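Local coordinates for Rep protein (Adeno-associated virus - 5, PDB 1M55) that probably binds and nicks DNA at the viral replication origin as a metal-dependent endonuclease of the rolling-circle type, at residues F4-V9 with A132-K137. Sequence-based numbering, arbitrary orientation.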
ATOM      1  N   PHE A   4       8.839  -0.999  11.362  1.00 12.39           N
ATOM      2  CA  PHE A   4       8.529  -1.014   9.933  1.00 11.52           C
ATOM      3  C   PHE A   4       9.042   0.212   9.194  1.00 11.17           C
ATOM      4  O   PHE A   4       9.231   1.277   9.785  1.00 12.13           O
ATOM      5  CB  PHE A   4       7.004  -1.016   9.722  1.00 11.55           C
ATOM      6  CG  PHE A   4       6.285  -2.160  10.370  1.00 11.99           C
ATOM      7  CD1 PHE A   4       5.996  -2.139  11.730  1.00 12.79           C
ATOM      8  CD2 PHE A   4       5.895  -3.262   9.621  1.00 11.90           C
ATOM      9  CE1 PHE A   4       5.333  -3.204  12.335  1.00 13.06           C
ATOM     10  CE2 PHE A   4       5.232  -4.329  10.213  1.00 11.94           C
ATOM     11  CZ  PHE A   4       4.951  -4.302  11.572  1.00 12.57           C
ATOM     12  N   TYR A   5       9.246   0.048   7.892  1.00  9.91           N
ATOM     13  CA  TYR A   5       9.631   1.144   7.010  1.00 10.27           C
ATOM     14  C   TYR A   5       8.305   1.449   6.321  1.00  9.88           C
ATOM     15  O   TYR A   5       7.413   0.592   6.302  1.00  9.18           O
ATOM     16  CB  TYR A   5      10.612   0.686   5.922  1.00 10.77           C
ATOM     17  CG  TYR A   5      12.027   0.439   6.380  1.00 11.34           C
ATOM     18  CD1 TYR A   5      12.642  -0.790   6.163  1.00 11.29           C
ATOM     19  CD2 TYR A   5      12.768   1.450   6.997  1.00 11.74           C
ATOM     20  CE1 TYR A   5      13.963  -1.011   6.541  1.00 12.48           C
ATOM     21  CE2 TYR A   5      14.085   1.240   7.383  1.00 13.37           C
ATOM     22  CZ  TYR A   5      14.678   0.010   7.152  1.00 14.81           C
ATOM     23  OH  TYR A   5      15.984  -0.196   7.536  1.00 16.40           O
ATOM     24  N   GLU A   6       8.147   2.666   5.806  1.00  9.92           N
ATOM     25  CA  GLU A   6       6.932   3.016   5.085  1.00  9.45           C
ATOM     26  C   GLU A   6       7.283   3.536   3.711  1.00  9.53           C
ATOM     27  O   GLU A   6       8.112   4.435   3.565  1.00 10.07           O
ATOM     28  CB  GLU A   6       6.088   4.080   5.795  1.00  9.77           C
ATOM     29  CG  GLU A   6       4.811   4.413   4.991  1.00 11.34           C
ATOM     30  CD  GLU A   6       3.996   5.558   5.563  1.00 13.24           C
ATOM     31  OE1 GLU A   6       4.537   6.678   5.686  1.00 12.09           O
ATOM     32  OE2 GLU A   6       2.802   5.346   5.858  1.00 11.46           O
ATOM     33  N   VAL A   7       6.672   2.936   2.700  1.00  8.98           N
ATOM     34  CA  VAL A   7       6.871   3.368   1.331  1.00  8.99           C
ATOM     35  C   VAL A   7       5.484   3.698   0.805  1.00  8.81           C
ATOM     36  O   VAL A   7       4.559   2.885   0.918  1.00  8.68           O
ATOM     37  CB  VAL A   7       7.510   2.263   0.461  1.00  9.10           C
ATOM     38  CG1 VAL A   7       7.695   2.766  -0.963  1.00  9.07           C
ATOM     39  CG2 VAL A   7       8.849   1.831   1.054  1.00  8.91           C
ATOM     40  N   ILE A   8       5.306   4.922   0.323  1.00  7.64           N
ATOM     41  CA  ILE A   8       4.015   5.305  -0.224  1.00  8.33           C
ATOM     42  C   ILE A   8       4.100   5.209  -1.740  1.00  8.20           C
ATOM     43  O   ILE A   8       5.025   5.751  -2.357  1.00  8.42           O
ATOM     44  CB  ILE A   8       3.587   6.724   0.218  1.00  8.96           C
ATOM     45  CG1 ILE A   8       3.331   6.737   1.730  1.00 11.57           C
ATOM     46  CG2 ILE A   8       2.316   7.151  -0.526  1.00  8.63           C
ATOM     47  CD1 ILE A   8       2.968   8.102   2.288  1.00 15.78           C
ATOM     48  N   VAL A   9       3.193   4.430  -2.317  1.00  7.33           N
ATOM     49  CA  VAL A   9       3.152   4.252  -3.756  1.00  7.07           C
ATOM     50  C   VAL A   9       1.891   4.883  -4.337  1.00  7.32           C
ATOM     51  O   VAL A   9       0.774   4.515  -3.967  1.00  6.94           O
ATOM     52  CB  VAL A   9       3.185   2.751  -4.151  1.00  7.35           C
ATOM     53  CG1 VAL A   9       3.170   2.606  -5.674  1.00  7.78           C
ATOM     54  CG2 VAL A   9       4.417   2.074  -3.574  1.00  7.42           C
ATOM     55  N   ALA A 132       7.799   6.455  -3.016  1.00 10.00           N
ATOM     56  CA  ALA A 132       8.576   7.246  -2.069  1.00 10.02           C
ATOM     57  C   ALA A 132       8.730   6.650  -0.676  1.00 10.09           C
ATOM     58  O   ALA A 132       7.746   6.271  -0.037  1.00 10.50           O
ATOM     59  CB  ALA A 132       7.963   8.646  -1.961  1.00  9.98           C
ATOM     60  N   ILE A 133       9.969   6.587  -0.199  1.00  9.90           N
ATOM     61  CA  ILE A 133      10.253   6.083   1.143  1.00 10.05           C
ATOM     62  C   ILE A 133      10.007   7.245   2.112  1.00 10.31           C
ATOM     63  O   ILE A 133      10.502   8.358   1.895  1.00 11.44           O
ATOM     64  CB  ILE A 133      11.730   5.658   1.295  1.00 10.31           C
ATOM     65  CG1 ILE A 133      12.084   4.566   0.286  1.00 10.73           C
ATOM     66  CG2 ILE A 133      11.992   5.173   2.718  1.00 10.96           C
ATOM     67  CD1 ILE A 133      13.572   4.294   0.192  1.00  9.55           C
ATOM     68  N   THR A 134       9.232   7.007   3.160  1.00  9.96           N
ATOM     69  CA  THR A 134       8.970   8.058   4.131  1.00 11.35           C
ATOM     70  C   THR A 134      10.245   8.328   4.930  1.00 12.98           C
ATOM     71  O   THR A 134      10.907   7.397   5.410  1.00 12.72           O
ATOM     72  CB  THR A 134       7.811   7.681   5.069  1.00 11.79           C
ATOM     73  OG1 THR A 134       6.641   7.427   4.283  1.00 11.69           O
ATOM     74  CG2 THR A 134       7.514   8.813   6.046  1.00 11.79           C
ATOM     75  N   LYS A 135      10.608   9.605   5.013  1.00 15.11           N
ATOM     76  CA  LYS A 135      11.802  10.050   5.731  1.00 17.25           C
ATOM     77  C   LYS A 135      11.403  10.746   7.034  1.00 19.11           C
ATOM     78  O   LYS A 135      10.249  11.160   7.206  1.00 18.69           O
ATOM     79  CB  LYS A 135      12.589  11.056   4.880  1.00 13.73           C
ATOM     80  CG  LYS A 135      12.812  10.659   3.435  1.00 13.67           C
ATOM     81  CD  LYS A 135      13.820   9.549   3.304  1.00 14.87           C
ATOM     82  CE  LYS A 135      14.086   9.257   1.841  1.00 16.26           C
ATOM     83  NZ  LYS A 135      15.273   8.383   1.668  1.00 21.75           N
ATOM     84  N   VAL A 136      12.366  10.875   7.940  1.00 21.92           N
ATOM     85  CA  VAL A 136      12.140  11.555   9.212  1.00 24.61           C
ATOM     86  C   VAL A 136      11.889  13.035   8.894  1.00 25.78           C
ATOM     87  O   VAL A 136      11.074  13.697   9.539  1.00 26.28           O
ATOM     88  CB  VAL A 136      13.369  11.421  10.143  1.00 25.17           C
ATOM     89  CG1 VAL A 136      13.164  12.237  11.412  1.00 25.68           C
ATOM     90  CG2 VAL A 136      13.605   9.957  10.495  1.00 25.02           C
ATOM     91  N   LYS A 137      12.585  13.521   7.868  1.00 26.05           N
ATOM     92  CA  LYS A 137      12.484  14.895   7.385  1.00 26.77           C
ATOM     93  C   LYS A 137      13.161  14.915   6.015  1.00 27.47           C
ATOM     94  O   LYS A 137      13.902  13.987   5.684  1.00 27.33           O
ATOM     95  CB  LYS A 137      13.183  15.862   8.346  1.00 26.76           C
ATOM     96  CG  LYS A 137      14.659  15.586   8.565  1.00 24.88           C
ATOM     97  CD  LYS A 137      15.191  16.430   9.710  1.00 28.05           C
ATOM     98  CE  LYS A 137      16.658  16.155   9.972  1.00 31.97           C
ATOM     99  NZ  LYS A 137      17.132  16.940  11.145  1.00 32.90           N
TER
HETATM  100  O   HOH W   1      10.330   4.546   5.884  1.00 11.96           O
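In the central antiparallel sheet of the Rep nuclease domain, the short strand 131-133 pairs antiparallel with strand 3-10, and Val-7 faces Ile-133 in a non-hydrogen-bonded pair. Ile-8 and Ala-132 form the hydrogen-bonded pair beside it, Ile-8 N reaching Ala-132 O at 2.8 Å and Ala-132 N returning to Ile-8 O at 2.9 Å. Thr-134 N meets Glu-6 O almost straight, at 2.8 Å. Next to this bond, a water accepts from Glu-6 N and donates to Thr-134 O.

Side chains divide between two faces. Val-7 CG2 approaches Ile-133 CG1 at 4.3 Å on the face covered by helices 50-71 and 101-118. On the other, Glu-6 has CG anti to its backbone N (chi1 -180°), and its extended chain crosses Thr-134 obliquely. Thr-134 OG1 donates to Glu-6 OE1 at 2.6 Å, on the anti side and 20° out of the carboxylate plane. Glu-6 OE2 bonds Tyr-149 OH and His-91 ND1, helping to fix the imidazole's orientation. The strand pairing thus places Thr-134 against a second-shell carboxylate behind a zinc-binding histidine, on the face of Glu-6 and Ile-8, as in the HUH-endonuclease fold, with metal-binding His-89 and His-91 on neighbouring strand 88-95.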